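Long-range contacts in dihydrodipicolinate reductase N-terminus domain-containing protein (Mycobacterium smegmatis, PDB 6IAQ), which acts as an amine dehydrogenase that binds NADP and probably converts ketones to amines by reductive amination: residues L152-R158 with I287-L293; L217-T223 with D256-E262; E189-W193 with V249-T253. One frame throughout, in Å; residues are numbered along the deposited sequence.

Contact 1 of 3, residues L152-R158 with I287-L293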
loop_
_atom_site.group_PDB
_atom_site.type_symbol
_atom_site.label_atom_id
_atom_site.label_comp_id
_atom_site.label_asym_id
_atom_site.label_seq_id
_atom_site.Cartn_x
_atom_site.Cartn_y
_atom_site.Cartn_z
ATOM N N LEU A 152 4.765 1.966 -2.333
ATOM C CA LEU A 152 6.039 2.429 -1.730
ATOM C C LEU A 152 6.862 3.169 -2.794
ATOM O O LEU A 152 7.426 4.238 -2.478
ATOM C CB LEU A 152 6.822 1.247 -1.174
ATOM C CG LEU A 152 8.118 1.603 -0.457
ATOM C CD1 LEU A 152 7.779 2.257 0.875
ATOM C CD2 LEU A 152 8.991 0.384 -0.265
ATOM N N MET A 153 6.927 2.613 -4.014
ATOM C CA MET A 153 7.608 3.246 -5.185
ATOM C C MET A 153 7.039 4.647 -5.454
ATOM O O MET A 153 7.789 5.551 -5.880
ATOM C CB MET A 153 7.480 2.361 -6.429
ATOM C CG MET A 153 8.308 1.092 -6.342
ATOM S SD MET A 153 7.866 -0.053 -7.691
ATOM C CE MET A 153 8.293 0.969 -9.103
ATOM N N GLY A 154 5.755 4.846 -5.187
ATOM C CA GLY A 154 5.076 6.142 -5.313
ATOM C C GLY A 154 5.638 7.214 -4.382
ATOM O O GLY A 154 5.270 8.374 -4.559
ATOM N N THR A 155 6.425 6.850 -3.367
ATOM C CA THR A 155 7.027 7.838 -2.426
ATOM C C THR A 155 8.457 8.185 -2.852
ATOM O O THR A 155 9.118 8.980 -2.126
ATOM C CB THR A 155 6.960 7.337 -0.987
ATOM O OG1 THR A 155 7.936 6.320 -0.781
ATOM C CG2 THR A 155 5.576 6.864 -0.636
ATOM N N ALA A 156 8.941 7.621 -3.970
ATOM C CA ALA A 156 10.329 7.844 -4.437
ATOM C C ALA A 156 10.346 8.996 -5.448
ATOM O O ALA A 156 9.358 9.147 -6.196
ATOM C CB ALA A 156 10.896 6.590 -5.032
ATOM N N HIS A 157 11.407 9.803 -5.430
ATOM C CA HIS A 157 11.694 10.819 -6.479
ATOM C C HIS A 157 12.431 10.157 -7.642
ATOM O O HIS A 157 12.078 10.396 -8.784
ATOM C CB HIS A 157 12.547 11.968 -5.920
ATOM C CG HIS A 157 12.678 13.090 -6.896
ATOM N ND1 HIS A 157 13.901 13.557 -7.323
ATOM C CD2 HIS A 157 11.743 13.829 -7.521
ATOM C CE1 HIS A 157 13.711 14.529 -8.184
ATOM N NE2 HIS A 157 12.399 14.730 -8.300
ATOM N N ARG A 158 13.454 9.389 -7.334
ATOM C CA ARG A 158 14.247 8.638 -8.331
ATOM C C ARG A 158 14.461 7.226 -7.804
ATOM O O ARG A 158 14.862 7.076 -6.640
ATOM C CB ARG A 158 15.578 9.335 -8.613
ATOM C CG ARG A 158 16.273 8.793 -9.856
ATOM C CD ARG A 158 17.746 9.169 -9.952
ATOM N NE ARG A 158 18.568 8.348 -9.068
ATOM C CZ ARG A 158 19.236 8.776 -7.998
ATOM N NH1 ARG A 158 19.942 7.916 -7.278
ATOM N NH2 ARG A 158 19.205 10.049 -7.635
ATOM N N ILE A 287 14.140 0.033 -1.563
ATOM C CA ILE A 287 14.304 0.885 -2.774
ATOM C C ILE A 287 15.567 1.720 -2.592
ATOM O O ILE A 287 15.653 2.454 -1.595
ATOM C CB ILE A 287 13.058 1.733 -3.010
ATOM C CG1 ILE A 287 11.825 0.840 -3.158
ATOM C CG2 ILE A 287 13.246 2.632 -4.218
ATOM C CD1 ILE A 287 10.534 1.615 -3.314
ATOM N N GLU A 288 16.537 1.537 -3.482
ATOM C CA GLU A 288 17.750 2.393 -3.568
ATOM C C GLU A 288 17.462 3.491 -4.585
ATOM O O GLU A 288 17.051 3.181 -5.722
ATOM C CB GLU A 288 18.983 1.568 -3.939
ATOM C CG GLU A 288 19.322 0.538 -2.875
ATOM C CD GLU A 288 20.369 -0.477 -3.297
ATOM O OE1 GLU A 288 21.092 -0.967 -2.428
ATOM O OE2 GLU A 288 20.442 -0.792 -4.490
ATOM N N GLY A 289 17.611 4.736 -4.155
ATOM C CA GLY A 289 17.401 5.898 -5.032
ATOM C C GLY A 289 17.350 7.148 -4.198
ATOM O O GLY A 289 18.049 7.194 -3.183
ATOM N N GLU A 290 16.509 8.087 -4.590
ATOM C CA GLU A 290 16.221 9.312 -3.822
ATOM C C GLU A 290 14.757 9.238 -3.408
ATOM O O GLU A 290 13.871 9.348 -4.252
ATOM C CB GLU A 290 16.538 10.537 -4.689
ATOM C CG GLU A 290 16.329 11.866 -3.969
ATOM C CD GLU A 290 16.532 13.130 -4.795
ATOM O OE1 GLU A 290 17.194 13.056 -5.871
ATOM O OE2 GLU A 290 16.003 14.195 -4.369
ATOM N N PRO A 291 14.434 8.971 -2.121
ATOM C CA PRO A 291 15.407 8.594 -1.104
ATOM C C PRO A 291 15.569 7.071 -1.096
ATOM O O PRO A 291 14.910 6.414 -1.881
ATOM C CB PRO A 291 14.694 9.042 0.178
ATOM C CG PRO A 291 13.260 8.704 -0.094
ATOM C CD PRO A 291 13.061 8.983 -1.579
ATOM N N ASN A 292 16.372 6.536 -0.186
ATOM C CA ASN A 292 16.391 5.076 0.115
ATOM C C ASN A 292 15.184 4.750 1.000
ATOM O O ASN A 292 14.931 5.500 1.979
ATOM C CB ASN A 292 17.680 4.606 0.783
ATOM C CG ASN A 292 18.891 4.787 -0.121
ATOM O OD1 ASN A 292 18.794 4.666 -1.345
ATOM N ND2 ASN A 292 20.030 5.122 0.474
ATOM N N LEU A 293 14.466 3.673 0.667
ATOM C CA LEU A 293 13.229 3.279 1.382
ATOM C C LEU A 293 13.335 1.826 1.803
ATOM O O LEU A 293 14.064 1.047 1.140
ATOM C CB LEU A 293 12.025 3.488 0.475
ATOM C CG LEU A 293 11.735 4.934 0.125
ATOM C CD1 LEU A 293 11.026 5.019 -1.212
ATOM C CD2 LEU A 293 10.934 5.612 1.228
#
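A beta bulge can let a strand start irregularly beside its neighbour, and the pairing of R158 with E290 is a worked case. I287, on strand 282-288, packs its CD1 3.6 Å from L152 CD2 and 3.8 Å from M153 CG, fitting the strand against helix 141-153. At G289 the chain turns a corner, with its N hydrogen-bonded to N292 OD1 (3.0 Å). G289 CA makes a CA-H...O contact of 3.2 Å with R158 O, and a beta carbon here would collide with that oxygen. E290 follows with the main backbone link. Its N donates to R158 O (2.8 Å), while its O accepts from both H157 N (2.8 Å) and R158 N (3.1 Å). The guanidinium of R158 has its salt bridge with D160. The peptide before P291 is cis, and P291 CD lies 4.0 Å from T155 O. The CA-to-CB bond of L293 points toward 152-158: its CD1 is 4.1 Å from A156 CB and 3.4 Å from T155 OG1. That hydroxyl, on the type I turn M153-A156, donates to L152 O just before the turn (2.7 Å). T308 of the second subunit hydrogen-bonds to T155 O. Two residues, H157 and R158, thus face the single residue E290, the signature of a classic beta bulge, here where strand 158-169 enters the mixed sheet of the C-terminal domain.

Contact 2 of 3, residues L217-T223 with D256-E262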
loop_
_atom_site.group_PDB
_atom_site.type_symbol
_atom_site.label_atom_id
_atom_site.label_comp_id
_atom_site.label_asym_id
_atom_site.label_seq_id
_atom_site.Cartn_x
_atom_site.Cartn_y
_atom_site.Cartn_z
ATOM N N LEU A 217 7.196 0.805 -17.654
ATOM C CA LEU A 217 8.619 0.794 -18.104
ATOM C C LEU A 217 8.819 -0.279 -19.178
ATOM O O LEU A 217 7.875 -1.049 -19.434
ATOM C CB LEU A 217 9.552 0.539 -16.919
ATOM C CG LEU A 217 9.361 1.463 -15.709
ATOM C CD1 LEU A 217 10.298 1.079 -14.573
ATOM C CD2 LEU A 217 9.593 2.915 -16.095
ATOM N N THR A 218 10.024 -0.327 -19.759
ATOM C CA THR A 218 10.377 -1.162 -20.936
ATOM C C THR A 218 11.471 -2.135 -20.537
ATOM O O THR A 218 12.550 -1.668 -20.108
ATOM C CB THR A 218 10.890 -0.322 -22.118
ATOM O OG1 THR A 218 10.063 0.834 -22.231
ATOM C CG2 THR A 218 10.884 -1.091 -23.421
ATOM N N VAL A 219 11.224 -3.432 -20.724
ATOM C CA VAL A 219 12.235 -4.461 -20.372
ATOM C C VAL A 219 13.462 -4.232 -21.259
ATOM O O VAL A 219 13.295 -4.055 -22.472
ATOM C CB VAL A 219 11.670 -5.885 -20.502
ATOM C CG1 VAL A 219 12.730 -6.915 -20.241
ATOM C CG2 VAL A 219 10.486 -6.110 -19.577
ATOM N N LYS A 220 14.645 -4.187 -20.652
ATOM C CA LYS A 220 15.952 -4.183 -21.349
ATOM C C LYS A 220 16.550 -5.578 -21.236
ATOM O O LYS A 220 17.086 -6.058 -22.224
ATOM C CB LYS A 220 16.891 -3.147 -20.725
ATOM C CG LYS A 220 18.317 -3.141 -21.253
ATOM C CD LYS A 220 19.116 -1.991 -20.696
ATOM C CE LYS A 220 20.495 -1.872 -21.309
ATOM N NZ LYS A 220 21.548 -1.769 -20.263
ATOM N N SER A 221 16.464 -6.201 -20.061
ATOM C CA SER A 221 17.153 -7.477 -19.765
ATOM C C SER A 221 16.382 -8.243 -18.680
ATOM O O SER A 221 15.944 -7.592 -17.706
ATOM C CB SER A 221 18.576 -7.193 -19.363
ATOM O OG SER A 221 19.033 -8.144 -18.422
ATOM N N ILE A 222 16.232 -9.561 -18.842
ATOM C CA ILE A 222 15.630 -10.469 -17.825
ATOM C C ILE A 222 16.651 -11.566 -17.517
ATOM O O ILE A 222 17.082 -12.252 -18.462
ATOM C CB ILE A 222 14.288 -11.065 -18.306
ATOM C CG1 ILE A 222 13.327 -9.976 -18.785
ATOM C CG2 ILE A 222 13.676 -11.934 -17.211
ATOM C CD1 ILE A 222 11.969 -10.462 -19.212
ATOM N N THR A 223 16.996 -11.748 -16.243
ATOM C CA THR A 223 17.853 -12.858 -15.750
ATOM C C THR A 223 17.190 -13.553 -14.565
ATOM O O THR A 223 16.274 -12.981 -13.958
ATOM C CB THR A 223 19.257 -12.361 -15.387
ATOM O OG1 THR A 223 19.113 -11.201 -14.563
ATOM C CG2 THR A 223 20.077 -12.064 -16.627
ATOM N N ASP A 256 15.214 -13.434 -9.389
ATOM C CA ASP A 256 14.764 -12.886 -10.678
ATOM C C ASP A 256 15.164 -11.420 -10.726
ATOM O O ASP A 256 15.105 -10.743 -9.684
ATOM C CB ASP A 256 13.256 -13.074 -10.866
ATOM C CG ASP A 256 12.933 -14.530 -11.105
ATOM O OD1 ASP A 256 13.281 -15.022 -12.216
ATOM O OD2 ASP A 256 12.438 -15.176 -10.164
ATOM N N ARG A 257 15.531 -10.959 -11.912
ATOM C CA ARG A 257 16.019 -9.581 -12.136
ATOM C C ARG A 257 15.536 -9.089 -13.485
ATOM O O ARG A 257 15.693 -9.820 -14.488
ATOM C CB ARG A 257 17.545 -9.575 -12.084
ATOM C CG ARG A 257 18.189 -8.220 -12.331
ATOM C CD ARG A 257 19.688 -8.449 -12.349
ATOM N NE ARG A 257 20.395 -7.429 -11.612
ATOM C CZ ARG A 257 20.860 -6.300 -12.134
ATOM N NH1 ARG A 257 20.721 -6.039 -13.421
ATOM N NH2 ARG A 257 21.484 -5.428 -11.363
ATOM N N ILE A 258 14.958 -7.895 -13.498
ATOM C CA ILE A 258 14.556 -7.196 -14.740
ATOM C C ILE A 258 15.187 -5.809 -14.727
ATOM O O ILE A 258 14.893 -5.025 -13.798
ATOM C CB ILE A 258 13.030 -7.148 -14.878
ATOM C CG1 ILE A 258 12.429 -8.562 -14.875
ATOM C CG2 ILE A 258 12.656 -6.343 -16.114
ATOM C CD1 ILE A 258 10.937 -8.591 -15.133
ATOM N N GLU A 259 16.023 -5.529 -15.727
ATOM C CA GLU A 259 16.525 -4.162 -16.012
ATOM C C GLU A 259 15.577 -3.505 -16.998
ATOM O O GLU A 259 15.147 -4.188 -17.939
ATOM C CB GLU A 259 17.927 -4.206 -16.591
ATOM C CG GLU A 259 18.875 -5.000 -15.739
ATOM C CD GLU A 259 20.309 -4.937 -16.244
ATOM O OE1 GLU A 259 20.572 -4.169 -17.203
ATOM O OE2 GLU A 259 21.147 -5.678 -15.695
ATOM N N THR A 260 15.263 -2.239 -16.780
ATOM C CA THR A 260 14.414 -1.459 -17.703
ATOM C C THR A 260 15.303 -0.546 -18.545
ATOM O O THR A 260 16.397 -0.169 -18.071
ATOM C CB THR A 260 13.345 -0.686 -16.925
ATOM O OG1 THR A 260 13.999 0.293 -16.112
ATOM C CG2 THR A 260 12.492 -1.613 -16.087
ATOM N N GLU A 261 14.829 -0.192 -19.741
ATOM C CA GLU A 261 15.514 0.802 -20.602
ATOM C C GLU A 261 15.600 2.121 -19.821
ATOM O O GLU A 261 16.649 2.755 -19.862
ATOM C CB GLU A 261 14.799 0.940 -21.951
ATOM C CG GLU A 261 14.860 -0.305 -22.829
ATOM C CD GLU A 261 16.247 -0.761 -23.304
ATOM O OE1 GLU A 261 17.297 -0.183 -22.870
ATOM O OE2 GLU A 261 16.295 -1.738 -24.100
ATOM N N GLU A 262 14.560 2.471 -19.062
ATOM C CA GLU A 262 14.429 3.798 -18.410
ATOM C C GLU A 262 15.367 3.939 -17.199
ATOM O O GLU A 262 15.493 5.074 -16.713
ATOM C CB GLU A 262 12.976 4.054 -18.015
ATOM C CG GLU A 262 12.021 4.150 -19.188
ATOM C CD GLU A 262 11.483 2.829 -19.721
ATOM O OE1 GLU A 262 11.949 1.753 -19.275
ATOM O OE2 GLU A 262 10.596 2.865 -20.582
HETATM O O HOH W 1 18.535 -8.536 -15.868
HETATM O O HOH W 2 13.334 -13.527 -14.226
#
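K220 and E259 have the most surface covered here, and they show how one extra residue is fitted into an antiparallel pair. The carbonyl oxygen of E259 accepts from two successive amides, K220 N at 2.8 Å and S221 N at 3.2 Å, so both residues face E259. E259 N in turn donates to S221 O (2.9 Å). K220 supplies the irregularity through its backbone angles of -103/-43°, far from those of an extended strand. Its CA-to-CB bond points toward 256-262, with CB 3.7 Å from T260 C, and CD passes 3.4 Å from E261 OE1. The amine NZ stays 4.0 Å from E259 OE1, beyond a salt bridge.

This is a classic beta bulge, and it shifts the register by one between V219-T260 and S221-E259. It sits where 219-230, outermost strand of the mixed sheet within this chain, pairs with 249-260. Beyond it the regular pattern resumes: T223 N donates to R257 O (2.9 Å) and R257 N to T223 O (3.0 Å). V219 CG2 (4.1 Å from I258 CG2) and I222 CG1 (4.3 Å from I258 CG1) pack on the face covered by helix 203-215, whose L208 touches I258.

E261, nearly as much covered, marks the other end. Its N donates to T218 O (2.7 Å) as the chain leaves the strand. Next to it E262 reaches back with its carboxylate, OE1 accepting from T218 N (2.9 Å) and OE2 from T218 OG1 (2.7 Å).

Contact 3 of 3, residues E189-W193 with V249-T253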
loop_
_atom_site.group_PDB
_atom_site.type_symbol
_atom_site.label_atom_id
_atom_site.label_comp_id
_atom_site.label_asym_id
_atom_site.label_seq_id
_atom_site.Cartn_x
_atom_site.Cartn_y
_atom_site.Cartn_z
ATOM N N GLU A 189 18.266 -35.463 -8.676
ATOM C CA GLU A 189 16.892 -35.311 -9.245
ATOM C C GLU A 189 16.598 -33.812 -9.454
ATOM O O GLU A 189 16.077 -33.411 -10.533
ATOM C CB GLU A 189 15.853 -35.951 -8.329
ATOM C CG GLU A 189 15.844 -37.471 -8.393
ATOM C CD GLU A 189 15.027 -38.164 -7.310
ATOM O OE1 GLU A 189 14.765 -37.564 -6.259
ATOM O OE2 GLU A 189 14.683 -39.325 -7.493
ATOM N N PHE A 190 16.963 -32.985 -8.471
ATOM C CA PHE A 190 16.697 -31.522 -8.510
ATOM C C PHE A 190 17.457 -30.914 -9.687
ATOM O O PHE A 190 16.889 -30.089 -10.426
ATOM C CB PHE A 190 17.082 -30.818 -7.195
ATOM C CG PHE A 190 16.740 -29.347 -7.217
ATOM C CD1 PHE A 190 17.603 -28.422 -7.778
ATOM C CD2 PHE A 190 15.518 -28.894 -6.739
ATOM C CE1 PHE A 190 17.269 -27.077 -7.815
ATOM C CE2 PHE A 190 15.171 -27.552 -6.816
ATOM C CZ PHE A 190 16.042 -26.641 -7.356
ATOM N N ASP A 191 18.732 -31.275 -9.845
ATOM C CA ASP A 191 19.586 -30.649 -10.888
ATOM C C ASP A 191 19.040 -31.014 -12.277
ATOM O O ASP A 191 19.105 -30.145 -13.175
ATOM C CB ASP A 191 21.053 -31.049 -10.732
ATOM C CG ASP A 191 21.993 -30.241 -11.609
ATOM O OD1 ASP A 191 21.947 -28.994 -11.553
ATOM O OD2 ASP A 191 22.734 -30.871 -12.387
ATOM N N GLU A 192 18.539 -32.236 -12.473
ATOM C CA GLU A 192 17.952 -32.651 -13.781
ATOM C C GLU A 192 16.677 -31.828 -14.009
ATOM O O GLU A 192 16.502 -31.262 -15.098
ATOM C CB GLU A 192 17.692 -34.153 -13.812
ATOM C CG GLU A 192 17.353 -34.670 -15.199
ATOM C CD GLU A 192 16.905 -36.120 -15.203
ATOM O OE1 GLU A 192 17.241 -36.859 -14.238
ATOM O OE2 GLU A 192 16.197 -36.510 -16.155
ATOM N N TRP A 193 15.830 -31.724 -12.993
ATOM C CA TRP A 193 14.554 -30.969 -13.084
ATOM C C TRP A 193 14.807 -29.493 -13.409
ATOM O O TRP A 193 14.169 -28.957 -14.351
ATOM C CB TRP A 193 13.758 -31.128 -11.792
ATOM C CG TRP A 193 12.556 -30.244 -11.755
ATOM C CD1 TRP A 193 11.352 -30.464 -12.356
ATOM C CD2 TRP A 193 12.455 -28.979 -11.069
ATOM N NE1 TRP A 193 10.502 -29.420 -12.091
ATOM C CE2 TRP A 193 11.143 -28.508 -11.289
ATOM C CE3 TRP A 193 13.328 -28.220 -10.284
ATOM C CZ2 TRP A 193 10.701 -27.297 -10.763
ATOM C CZ3 TRP A 193 12.885 -27.029 -9.757
ATOM C CH2 TRP A 193 11.593 -26.579 -9.995
ATOM N N VAL A 249 16.591 -32.472 -0.538
ATOM C CA VAL A 249 16.047 -31.169 -1.015
ATOM C C VAL A 249 14.769 -30.883 -0.221
ATOM O O VAL A 249 13.942 -31.801 -0.060
ATOM C CB VAL A 249 15.811 -31.149 -2.533
ATOM C CG1 VAL A 249 15.158 -29.843 -2.970
ATOM C CG2 VAL A 249 17.113 -31.385 -3.285
ATOM N N ILE A 250 14.629 -29.653 0.297
ATOM C CA ILE A 250 13.443 -29.269 1.115
ATOM C C ILE A 250 12.721 -28.069 0.486
ATOM O O ILE A 250 11.824 -27.535 1.147
ATOM C CB ILE A 250 13.838 -28.989 2.575
ATOM C CG1 ILE A 250 14.814 -27.813 2.685
ATOM C CG2 ILE A 250 14.354 -30.247 3.238
ATOM C CD1 ILE A 250 15.075 -27.357 4.118
ATOM N N GLY A 251 13.103 -27.687 -0.730
ATOM C CA GLY A 251 12.513 -26.553 -1.430
ATOM C C GLY A 251 13.529 -25.910 -2.308
ATOM O O GLY A 251 14.543 -26.550 -2.616
ATOM N N PHE A 252 13.295 -24.666 -2.684
ATOM C CA PHE A 252 14.290 -23.938 -3.493
ATOM C C PHE A 252 14.123 -22.437 -3.316
ATOM O O PHE A 252 13.051 -21.956 -2.892
ATOM C CB PHE A 252 14.247 -24.348 -4.975
ATOM C CG PHE A 252 12.958 -24.095 -5.718
ATOM C CD1 PHE A 252 12.633 -22.833 -6.195
ATOM C CD2 PHE A 252 12.119 -25.149 -6.042
ATOM C CE1 PHE A 252 11.455 -22.615 -6.897
ATOM C CE2 PHE A 252 10.940 -24.923 -6.735
ATOM C CZ PHE A 252 10.622 -23.663 -7.172
ATOM N N THR A 253 15.182 -21.746 -3.726
ATOM C CA THR A 253 15.301 -20.280 -3.722
ATOM C C THR A 253 15.532 -19.823 -5.160
ATOM O O THR A 253 16.461 -20.328 -5.791
ATOM C CB THR A 253 16.405 -19.825 -2.749
ATOM O OG1 THR A 253 16.076 -20.311 -1.442
ATOM C CG2 THR A 253 16.588 -18.318 -2.803
#
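Helices commonly pack on sheets through a few large apolar side chains, and this small interface, 200 Å² in all, depends on four. In the aromatic-to-aliphatic packing, F190 points from helix 187-195 toward strand 249-260. Its CD2 lies 3.9 Å from V249 CG1 and its CZ 3.8 Å from F252 CB, so the ring bridges two side chains on the strand. Between them G251 adds little more than its carbonyl, O being 4.4 Å from F190 CE2. F190 also touches T226 and P228 on the adjacent strand 219-230.

The aromatic part joins W193 and F252. W193 CH2 approaches F252 CE2 to 3.7 Å, with centroids of the six-membered ring and the phenyl 5.6 Å apart and planes inclined at 39°, an oblique pairing. F252 has a cation-pi partner too, R199, and its side chain is about 10 Å from the bound NADP.

Polar links between the two segments are absent; the axes of 189-193 and 249-253 differ by 27° in direction and approach to 11.2 Å, a gap spanned by side chains. Since the contact is made almost wholly by apolar side chains, it rests on van der Waals fit and exclusion of water, which hold the helix against the sheet without fixing the backbones to each other directly.

How the contacts relate
Followed from the N terminus, the chain opens contact 1 at the end of helix 141-153, then contact 3 in helix 187-195 and contact 2 where strand 219-230 begins. Strand 249-260 closes both of the latter: its start ends the loop of contact 3, its far end that of contact 2. Because the segments alternate, these two loops cross, and both nest inside the larger loop that contact 1 closes at 287-293. All three reach one mixed sheet. Contact 2 pairs two of its strands, contact 3 lays a helix on it, and contact 1, whose nearest atoms are about 6 Å from contact 2, joins helix 141-153 and the start of strand 158-169 to strand 282-288 and the turn after it, beside the second subunit.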